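Long-range contacts in putative OMPA family lipoprotein (Burkholderia pseudomallei, PDB 4B5C), which probably forms part of the Tol-Pal system, which takes part in outer-membrane invagination during cell division and in maintaining outer-membrane integrity: residues R32-D37 with D45-L50; R64-Q69 with A104-V109; D73-S78 with H121-W126. All coordinates share one frame; numbering follows the deposited sequence.

Overall arrangement
The three contacts show three kinds of tie in an OmpA-like domain: helix start on strand, strand on strand, and loop on helix. Interactions 1 and 2 lie at the two outermost strands, 33-35 and 106-112, with centres about 17 Å apart on opposite sides of the chain's centre; helix 48-60 leads from the first contact into strand 66-71 of the second. Interaction 3 joins the loop that follows strand 66-71 to helix 123-127, with its centre about 19 Å from that of interaction 1 and about 25 Å from that of interaction 2. An acetate ion sits beside interaction 3, and the segments of interactions 2 and 3 alternate along the chain.

Interaction 1: residues R32-D37 with D45-L50; sequences RSVYFD and DQYQAL
At an edge of the OmpA-like alpha/beta sheet, Tyr47 at the N-cap of helix 48-60 covers strand 33-35, meeting Val34 with its ring and Tyr35 with its hydroxyl. The strand pairs on one side with strand 131-136 through the backbone of Arg32, Val34 and Phe36, and turns the alternate groups, among them Ser33 O and Tyr35 N, toward the helix start. Val34 provides the main apolar contact. Its CG1, anti to the backbone N (chi1 -178°), stands over the middle of the Tyr47 ring, 3.9 Å from the centroid and 12° off the normal, a well-centred CH-pi contact. Tyr47 itself has CG anti to its carbonyl carbon, which sends the ring out from the helix start and across the strand. The last turn before the helix is closed by Gln48 N bonding to Asp45 O at 3.1 Å. One turn further on, Leu50 extends CD1 toward the strand, 3.8 Å from Ser33 O, so a leucine methyl and the tyrosine ring share the same stretch of strand edge. The Ser33 hydroxyl is engaged by Asp133 instead. At the far tip of the ring, Tyr47 OH lies near the plane of the Tyr35 ring, at its edge, and 3.3 Å from Tyr35 CB; it also accepts a weak, bent hydrogen bond from Tyr35 N, 3.3 Å long with an angle of 143° at the hydrogen.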
loop_
_atom_site.group_PDB
_atom_site.type_symbol
_atom_site.label_atom_id
_atom_site.label_comp_id
_atom_site.label_asym_id
_atom_site.label_seq_id
_atom_site.Cartn_x
_atom_site.Cartn_y
_atom_site.Cartn_z
ATOM N N ARG A 32 -0.526 8.102 -1.518
ATOM C CA ARG A 32 -1.199 6.810 -1.458
ATOM C C ARG A 32 -0.245 5.620 -1.555
ATOM O O ARG A 32 -0.627 4.553 -2.037
ATOM C CB ARG A 32 -2.253 6.725 -2.561
ATOM C CG ARG A 32 -3.214 7.901 -2.573
ATOM C CD ARG A 32 -4.162 7.817 -3.753
ATOM N NE ARG A 32 -5.051 8.970 -3.815
ATOM C CZ ARG A 32 -5.980 9.141 -4.748
ATOM N NH1 ARG A 32 -6.143 8.228 -5.699
ATOM N NH2 ARG A 32 -6.749 10.222 -4.733
ATOM N N SER A 33 0.986 5.797 -1.090
ATOM C CA SER A 33 1.966 4.715 -1.119
ATOM C C SER A 33 2.695 4.541 0.206
ATOM O O SER A 33 3.140 5.513 0.817
ATOM C CB SER A 33 2.978 4.923 -2.248
ATOM O OG SER A 33 2.359 4.777 -3.512
ATOM N N VAL A 34 2.806 3.290 0.641
ATOM C CA VAL A 34 3.563 2.945 1.838
ATOM C C VAL A 34 4.783 2.125 1.439
ATOM O O VAL A 34 4.659 1.096 0.765
ATOM C CB VAL A 34 2.709 2.134 2.835
ATOM C CG1 VAL A 34 3.504 1.838 4.095
ATOM C CG2 VAL A 34 1.427 2.885 3.174
ATOM N N TYR A 35 5.959 2.587 1.854
ATOM C CA TYR A 35 7.213 1.927 1.508
ATOM C C TYR A 35 7.765 1.100 2.660
ATOM O O TYR A 35 7.532 1.410 3.829
ATOM C CB TYR A 35 8.249 2.955 1.061
ATOM C CG TYR A 35 7.874 3.646 -0.223
ATOM C CD1 TYR A 35 7.066 4.775 -0.218
ATOM C CD2 TYR A 35 8.317 3.162 -1.445
ATOM C CE1 TYR A 35 6.717 5.403 -1.395
ATOM C CE2 TYR A 35 7.974 3.783 -2.626
ATOM C CZ TYR A 35 7.174 4.903 -2.596
ATOM O OH TYR A 35 6.830 5.526 -3.770
ATOM N N PHE A 36 8.506 0.053 2.317
ATOM C CA PHE A 36 9.014 -0.890 3.306
ATOM C C PHE A 36 10.520 -1.093 3.192
ATOM O O PHE A 36 11.128 -0.783 2.166
ATOM C CB PHE A 36 8.322 -2.244 3.148
ATOM C CG PHE A 36 6.839 -2.204 3.376
ATOM C CD1 PHE A 36 5.973 -1.905 2.337
ATOM C CD2 PHE A 36 6.308 -2.482 4.625
ATOM C CE1 PHE A 36 4.604 -1.878 2.541
ATOM C CE2 PHE A 36 4.942 -2.454 4.835
ATOM C CZ PHE A 36 4.089 -2.152 3.791
ATOM N N ASP A 37 11.109 -1.633 4.255
ATOM C CA ASP A 37 12.517 -1.999 4.253
ATOM C C ASP A 37 12.694 -3.381 3.634
ATOM O O ASP A 37 11.725 -4.126 3.480
ATOM C CB ASP A 37 13.072 -1.986 5.676
ATOM C CG ASP A 37 13.112 -0.596 6.274
ATOM O OD1 ASP A 37 13.523 0.345 5.564
ATOM O OD2 ASP A 37 12.729 -0.443 7.452
ATOM N N ASP A 45 6.357 3.943 11.486
ATOM C CA ASP A 45 5.564 4.940 12.206
ATOM C C ASP A 45 5.272 6.198 11.381
ATOM O O ASP A 45 4.282 6.890 11.627
ATOM C CB ASP A 45 6.243 5.328 13.524
ATOM C CG ASP A 45 6.037 4.295 14.619
ATOM O OD1 ASP A 45 4.969 3.642 14.642
ATOM O OD2 ASP A 45 6.944 4.140 15.465
ATOM N N GLN A 46 6.131 6.488 10.407
ATOM C CA GLN A 46 6.000 7.703 9.606
ATOM C C GLN A 46 4.766 7.685 8.704
ATOM O O GLN A 46 4.408 8.703 8.109
ATOM C CB GLN A 46 7.260 7.942 8.767
ATOM C CG GLN A 46 7.565 6.835 7.772
ATOM C CD GLN A 46 8.771 7.143 6.901
ATOM O OE1 GLN A 46 8.849 8.202 6.278
ATOM N NE2 GLN A 46 9.720 6.215 6.855
ATOM N N TYR A 47 4.120 6.527 8.609
ATOM C CA TYR A 47 2.940 6.380 7.764
ATOM C C TYR A 47 1.642 6.374 8.567
ATOM O O TYR A 47 0.571 6.101 8.024
ATOM C CB TYR A 47 3.041 5.108 6.919
ATOM C CG TYR A 47 4.231 5.098 5.990
ATOM C CD1 TYR A 47 4.193 5.775 4.780
ATOM C CD2 TYR A 47 5.393 4.416 6.326
ATOM C CE1 TYR A 47 5.279 5.775 3.927
ATOM C CE2 TYR A 47 6.485 4.407 5.479
ATOM C CZ TYR A 47 6.421 5.090 4.281
ATOM O OH TYR A 47 7.500 5.090 3.430
ATOM N N GLN A 48 1.740 6.675 9.857
ATOM C CA GLN A 48 0.566 6.707 10.725
ATOM C C GLN A 48 -0.423 7.785 10.283
ATOM O O GLN A 48 -1.625 7.531 10.174
ATOM C CB GLN A 48 0.978 6.932 12.181
ATOM C CG GLN A 48 1.637 5.730 12.842
ATOM C CD GLN A 48 2.059 6.011 14.273
ATOM O OE1 GLN A 48 1.910 5.165 15.155
ATOM N NE2 GLN A 48 2.590 7.207 14.508
ATOM N N ALA A 49 0.090 8.984 10.030
ATOM C CA ALA A 49 -0.746 10.101 9.603
ATOM C C ALA A 49 -1.453 9.781 8.290
ATOM O O ALA A 49 -2.650 10.035 8.136
ATOM C CB ALA A 49 0.086 11.365 9.463
ATOM N N LEU A 50 -0.703 9.221 7.348
ATOM C CA LEU A 50 -1.245 8.854 6.048
ATOM C C LEU A 50 -2.386 7.856 6.194
ATOM O O LEU A 50 -3.449 8.024 5.594
ATOM C CB LEU A 50 -0.144 8.279 5.151
ATOM C CG LEU A 50 -0.528 7.844 3.736
ATOM C CD1 LEU A 50 0.717 7.641 2.883
ATOM C CD2 LEU A 50 -1.370 6.578 3.758
#

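Interaction 2: residues R64-Q69 with A104-V109; sequences RHILIQ and AQMEAV
Arg64 and Gln105 open the parallel pairing of strands 66-69 and 106-109, the two strands of a beta-alpha-beta crossover whose axes run 24° apart. Arg64 O takes the Gln105 side-chain amide on a lone pair in the carbonyl plane: NE2 is 3.0 Å from this oxygen and the bond is almost straight at 170°. NE2 is also hydrogen-bonded to Leu58 O, so two carbonyls fix the flat amide. His65 follows, with Gln105 CA over the rim of one ring face, while its ND1 is bonded to Gln63 O. The regular pairing starts at Ile66, whose N donates to Gln105 O at 3.0 Å; Ile66 O receives only a weak bond, at 3.3 Å, from Glu107 N. Ile66 CG1, between the backbone N and the carbonyl carbon (chi1 63°), runs alongside Met106 and comes 4.1 Å from Met106 CG. Leu67 projects from the other face, where CD2 crosses Glu107 and rests 3.6 Å from its CB. Ile68 bonds to strand 106-109 through both its N and its O: the N donates to Glu107 O at 2.9 Å and the O accepts from Val109 N, also at 2.9 Å. Gln69 finishes the run with CG lying 3.7 Å from Val109 CG2, the two side chains pointing the same way. Strand 66-71 is thus an interior strand, for the backbones of His65, Leu67 and Gln69 bond to Gln137, Val135 and Asp133 on its other side. Ile66, Ile68 and Met106 share one face: Ile68 and Met106 pack on Val92 and Leu96 of helix 78-98, and Ile66 on Leu58 of helix 48-60.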
loop_
_atom_site.group_PDB
_atom_site.type_symbol
_atom_site.label_atom_id
_atom_site.label_comp_id
_atom_site.label_asym_id
_atom_site.label_seq_id
_atom_site.Cartn_x
_atom_site.Cartn_y
_atom_site.Cartn_z
ATOM N N ARG A 64 -16.777 4.012 -1.110
ATOM C CA ARG A 64 -15.441 3.985 -1.692
ATOM C C ARG A 64 -14.721 2.667 -1.423
ATOM O O ARG A 64 -14.572 2.250 -0.272
ATOM C CB ARG A 64 -14.605 5.155 -1.174
ATOM C CG ARG A 64 -14.908 6.471 -1.857
ATOM C CD ARG A 64 -14.750 6.337 -3.361
ATOM N NE ARG A 64 -14.900 7.619 -4.041
ATOM C CZ ARG A 64 -14.926 7.762 -5.361
ATOM N NH1 ARG A 64 -14.818 6.699 -6.149
ATOM N NH2 ARG A 64 -15.063 8.969 -5.895
ATOM N N HIS A 65 -14.282 2.015 -2.495
ATOM C CA HIS A 65 -13.513 0.785 -2.389
ATOM C C HIS A 65 -12.077 1.036 -2.835
ATOM O O HIS A 65 -11.826 1.876 -3.699
ATOM C CB HIS A 65 -14.131 -0.318 -3.248
ATOM C CG HIS A 65 -15.483 -0.765 -2.784
ATOM N ND1 HIS A 65 -16.544 0.101 -2.637
ATOM C CD2 HIS A 65 -15.946 -1.990 -2.443
ATOM C CE1 HIS A 65 -17.602 -0.571 -2.219
ATOM N NE2 HIS A 65 -17.266 -1.842 -2.093
ATOM N N ILE A 66 -11.138 0.308 -2.243
ATOM C CA ILE A 66 -9.737 0.424 -2.628
ATOM C C ILE A 66 -9.066 -0.941 -2.701
ATOM O O ILE A 66 -9.378 -1.840 -1.919
ATOM C CB ILE A 66 -8.938 1.298 -1.639
ATOM C CG1 ILE A 66 -8.920 0.652 -0.251
ATOM C CG2 ILE A 66 -9.509 2.705 -1.577
ATOM C CD1 ILE A 66 -7.861 1.220 0.672
ATOM N N LEU A 67 -8.152 -1.093 -3.654
ATOM C CA LEU A 67 -7.260 -2.243 -3.675
ATOM C C LEU A 67 -5.929 -1.842 -3.053
ATOM O O LEU A 67 -5.325 -0.844 -3.443
ATOM C CB LEU A 67 -7.036 -2.758 -5.098
ATOM C CG LEU A 67 -8.182 -3.507 -5.783
ATOM C CD1 LEU A 67 -7.725 -4.044 -7.132
ATOM C CD2 LEU A 67 -8.691 -4.639 -4.906
ATOM N N ILE A 68 -5.483 -2.608 -2.068
ATOM C CA ILE A 68 -4.177 -2.375 -1.479
ATOM C C ILE A 68 -3.189 -3.308 -2.159
ATOM O O ILE A 68 -3.133 -4.500 -1.854
ATOM C CB ILE A 68 -4.183 -2.613 0.042
ATOM C CG1 ILE A 68 -5.314 -1.814 0.696
ATOM C CG2 ILE A 68 -2.835 -2.240 0.646
ATOM C CD1 ILE A 68 -5.425 -2.015 2.198
ATOM N N GLN A 69 -2.423 -2.759 -3.095
ATOM C CA GLN A 69 -1.526 -3.558 -3.921
ATOM C C GLN A 69 -0.104 -3.572 -3.379
ATOM O O GLN A 69 0.573 -2.540 -3.351
ATOM C CB GLN A 69 -1.542 -3.044 -5.361
ATOM C CG GLN A 69 -2.940 -2.960 -5.953
ATOM C CD GLN A 69 -2.949 -2.365 -7.345
ATOM O OE1 GLN A 69 -1.903 -2.008 -7.891
ATOM N NE2 GLN A 69 -4.136 -2.252 -7.930
ATOM N N ALA A 104 -15.665 -4.425 3.942
ATOM C CA ALA A 104 -16.320 -4.453 2.641
ATOM C C ALA A 104 -15.718 -3.435 1.676
ATOM O O ALA A 104 -16.038 -3.431 0.487
ATOM C CB ALA A 104 -17.819 -4.214 2.794
ATOM N N GLN A 105 -14.839 -2.580 2.191
ATOM C CA GLN A 105 -14.246 -1.512 1.387
ATOM C C GLN A 105 -12.821 -1.833 0.940
ATOM O O GLN A 105 -12.276 -1.151 0.074
ATOM C CB GLN A 105 -14.247 -0.188 2.159
ATOM C CG GLN A 105 -15.619 0.267 2.644
ATOM C CD GLN A 105 -15.566 1.599 3.368
ATOM O OE1 GLN A 105 -15.742 1.665 4.585
ATOM N NE2 GLN A 105 -15.322 2.669 2.622
ATOM N N MET A 106 -12.216 -2.862 1.525
ATOM C CA MET A 106 -10.807 -3.152 1.260
ATOM C C MET A 106 -10.542 -4.566 0.754
ATOM O O MET A 106 -11.165 -5.531 1.198
ATOM C CB MET A 106 -9.962 -2.893 2.512
ATOM C CG MET A 106 -10.063 -1.478 3.045
ATOM S SD MET A 106 -9.051 -1.240 4.513
ATOM C CE MET A 106 -9.737 -2.489 5.600
ATOM N N GLU A 107 -9.610 -4.670 -0.188
ATOM C CA GLU A 107 -9.073 -5.953 -0.621
ATOM C C GLU A 107 -7.565 -5.835 -0.782
ATOM O O GLU A 107 -7.076 -4.996 -1.539
ATOM C CB GLU A 107 -9.717 -6.413 -1.931
ATOM C CG GLU A 107 -11.101 -7.025 -1.753
ATOM C CD GLU A 107 -11.074 -8.262 -0.868
ATOM O OE1 GLU A 107 -10.074 -9.010 -0.921
ATOM O OE2 GLU A 107 -12.047 -8.481 -0.112
ATOM N N ALA A 108 -6.833 -6.668 -0.050
ATOM C CA ALA A 108 -5.378 -6.668 -0.113
ATOM C C ALA A 108 -4.892 -7.663 -1.158
ATOM O O ALA A 108 -5.165 -8.862 -1.053
ATOM C CB ALA A 108 -4.788 -6.995 1.252
ATOM N N VAL A 109 -4.178 -7.165 -2.165
ATOM C CA VAL A 109 -3.657 -8.015 -3.234
ATOM C C VAL A 109 -2.147 -7.835 -3.408
ATOM O O VAL A 109 -1.582 -6.819 -2.999
ATOM C CB VAL A 109 -4.370 -7.748 -4.571
ATOM C CG1 VAL A 109 -5.869 -7.931 -4.416
ATOM C CG2 VAL A 109 -4.053 -6.344 -5.075
#

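Interaction 3: residues D73-S78 with H121-W126. With ACT (acetate ion), chain D.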
loop_
_atom_site.group_PDB
_atom_site.type_symbol
_atom_site.label_atom_id
_atom_site.label_comp_id
_atom_site.label_asym_id
_atom_site.label_seq_id
_atom_site.Cartn_x
_atom_site.Cartn_y
_atom_site.Cartn_z
ATOM N N ASP A 73 10.879 -5.704 -4.523
ATOM C CA ASP A 73 11.989 -5.559 -5.462
ATOM C C ASP A 73 12.374 -6.922 -6.033
ATOM O O ASP A 73 11.909 -7.957 -5.554
ATOM C CB ASP A 73 13.189 -4.840 -4.828
ATOM C CG ASP A 73 13.843 -5.640 -3.713
ATOM O OD1 ASP A 73 14.110 -6.846 -3.907
ATOM O OD2 ASP A 73 14.113 -5.049 -2.646
ATOM N N GLU A 74 13.220 -6.912 -7.055
ATOM C CA GLU A 74 13.499 -8.106 -7.852
ATOM C C GLU A 74 14.172 -9.251 -7.096
ATOM O O GLU A 74 14.150 -10.395 -7.549
ATOM C CB GLU A 74 14.339 -7.734 -9.074
ATOM C CG GLU A 74 15.649 -7.038 -8.735
ATOM C CD GLU A 74 16.323 -6.452 -9.963
ATOM O OE1 GLU A 74 15.947 -6.839 -11.091
ATOM O OE2 GLU A 74 17.219 -5.597 -9.800
ATOM N N ARG A 75 14.771 -8.948 -5.950
ATOM C CA ARG A 75 15.513 -9.961 -5.202
ATOM C C ARG A 75 14.611 -11.054 -4.623
ATOM O O ARG A 75 13.617 -10.768 -3.954
ATOM C CB ARG A 75 16.359 -9.309 -4.107
ATOM C CG ARG A 75 17.532 -8.508 -4.651
ATOM C CD ARG A 75 18.210 -7.697 -3.561
ATOM N NE ARG A 75 17.353 -6.623 -3.069
ATOM C CZ ARG A 75 17.745 -5.698 -2.200
ATOM N NH1 ARG A 75 18.985 -5.716 -1.728
ATOM N NH2 ARG A 75 16.902 -4.756 -1.804
ATOM N N GLY A 76 14.972 -12.306 -4.888
ATOM C CA GLY A 76 14.199 -13.450 -4.435
ATOM C C GLY A 76 13.328 -14.026 -5.536
ATOM O O GLY A 76 13.149 -13.401 -6.584
ATOM N N THR A 77 12.783 -15.215 -5.300
ATOM C CA THR A 77 11.943 -15.881 -6.290
ATOM C C THR A 77 10.617 -15.150 -6.458
ATOM O O THR A 77 10.253 -14.312 -5.633
ATOM C CB THR A 77 11.665 -17.350 -5.902
ATOM O OG1 THR A 77 10.909 -17.396 -4.686
ATOM C CG2 THR A 77 12.970 -18.111 -5.712
ATOM N N SER A 78 9.899 -15.466 -7.532
ATOM C CA SER A 78 8.575 -14.891 -7.751
ATOM C C SER A 78 7.601 -15.350 -6.672
ATOM O O SER A 78 6.900 -14.540 -6.067
ATOM C CB SER A 78 8.047 -15.266 -9.135
ATOM O OG SER A 78 8.847 -14.685 -10.155
ATOM N N HIS A 121 18.943 -1.559 -11.112
ATOM C CA HIS A 121 19.397 -2.667 -10.277
ATOM C C HIS A 121 20.281 -2.160 -9.148
ATOM O O HIS A 121 21.395 -2.644 -8.952
ATOM C CB HIS A 121 20.151 -3.704 -11.111
ATOM C CG HIS A 121 19.330 -4.307 -12.208
ATOM N ND1 HIS A 121 18.271 -5.152 -11.964
ATOM C CD2 HIS A 121 19.415 -4.183 -13.554
ATOM C CE1 HIS A 121 17.736 -5.526 -13.117
ATOM N NE2 HIS A 121 18.413 -4.952 -14.094
ATOM N N ASP A 122 19.773 -1.183 -8.407
ATOM C CA ASP A 122 20.513 -0.590 -7.303
ATOM C C ASP A 122 19.599 -0.329 -6.109
ATOM O O ASP A 122 18.377 -0.428 -6.216
ATOM C CB ASP A 122 21.192 0.706 -7.755
ATOM C CG ASP A 122 20.229 1.663 -8.430
ATOM O OD1 ASP A 122 19.067 1.752 -7.984
ATOM O OD2 ASP A 122 20.632 2.326 -9.409
ATOM N N GLU A 123 20.199 0.006 -4.971
ATOM C CA GLU A 123 19.451 0.193 -3.736
ATOM C C GLU A 123 18.360 1.248 -3.898
ATOM O O GLU A 123 17.262 1.109 -3.358
ATOM C CB GLU A 123 20.398 0.574 -2.596
ATOM C CG GLU A 123 19.919 0.136 -1.225
ATOM C CD GLU A 123 19.856 -1.374 -1.086
ATOM O OE1 GLU A 123 20.901 -2.037 -1.260
ATOM O OE2 GLU A 123 18.755 -1.895 -0.809
ATOM N N ALA A 124 18.667 2.299 -4.652
ATOM C CA ALA A 124 17.719 3.382 -4.882
ATOM C C ALA A 124 16.492 2.902 -5.654
ATOM O O ALA A 124 15.362 3.234 -5.302
ATOM C CB ALA A 124 18.397 4.529 -5.620
ATOM N N SER A 125 16.722 2.122 -6.704
ATOM C CA SER A 125 15.637 1.596 -7.527
ATOM C C SER A 125 14.794 0.589 -6.753
ATOM O O SER A 125 13.566 0.585 -6.848
ATOM C CB SER A 125 16.195 0.934 -8.788
ATOM O OG SER A 125 17.057 1.815 -9.491
ATOM N N TRP A 126 15.465 -0.267 -5.988
ATOM C CA TRP A 126 14.793 -1.324 -5.240
ATOM C C TRP A 126 13.841 -0.756 -4.194
ATOM O O TRP A 126 12.737 -1.264 -4.003
ATOM C CB TRP A 126 15.822 -2.239 -4.577
ATOM C CG TRP A 126 16.581 -3.093 -5.547
ATOM C CD1 TRP A 126 16.115 -3.621 -6.715
ATOM C CD2 TRP A 126 17.949 -3.509 -5.436
ATOM N NE1 TRP A 126 17.105 -4.346 -7.333
ATOM C CE2 TRP A 126 18.240 -4.292 -6.568
ATOM C CE3 TRP A 126 18.953 -3.296 -4.485
ATOM C CZ2 TRP A 126 19.494 -4.864 -6.779
ATOM C CZ3 TRP A 126 20.196 -3.866 -4.695
ATOM C CH2 TRP A 126 20.457 -4.640 -5.834
HETATM C C ACT D . 11.770 -7.061 -1.042
HETATM O O ACT D . 11.983 -6.549 0.079
HETATM O OXT ACT D . 10.967 -6.451 -1.782
HETATM C CH3 ACT D . 12.439 -8.333 -1.472
HETATM O O HOH W 1 18.081 -3.822 0.520
#
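Glu74, Arg75 and Asp73 engage Trp126 from three directions, with His121 and Glu123 completing the contact. Hydrogen bonds come first. Glu74 OE2 faces two N-H groups. Trp126 NE1 donates from within its ring plane to the anti side of OE2, at 2.8 Å and 167°, while His121 ND1 lies 2.4 Å from the same oxygen, a separation so short that its exact value is doubtful. The carboxylate and imidazole are nearly coplanar, but the carboxylate stands steeply against the indole. Asp122 OD1 caps helix 123-127 by accepting from Ser125 N at 2.7 Å.

Stacking comes next. The Arg75 guanidinium lies flat on Trp126, planes 20° apart and centres 4.1 Å apart, with CZ 3.5 Å from CE3: an off-centre cation-pi contact, while CD sits above the six-membered ring. The bend at chi3 (-68°) folds the group over the indole. On the opposite face, the carbonyl of Asp122 approaches the rim.

Charge links the rest. Arg75 NH2 forms a salt bridge with Asp73 OD2 at 2.9 Å and a looser one with Glu123 OE2 at 3.6 Å. Asp73 OD2 has a second cationic partner in Arg130, and OD1 closes an Asx turn onto Arg75 N.

Asp73 N also donates to OXT, 2.8 Å away, of an acetate probably taken up from the crystallisation liquor; the Arg88 guanidinium and the backbone N of Asp39 bond to the same ion. Its carboxylate may mimic a diaminopimelate carboxylate, consistent with the peptidoglycan-binding pocket of OmpA-like domains.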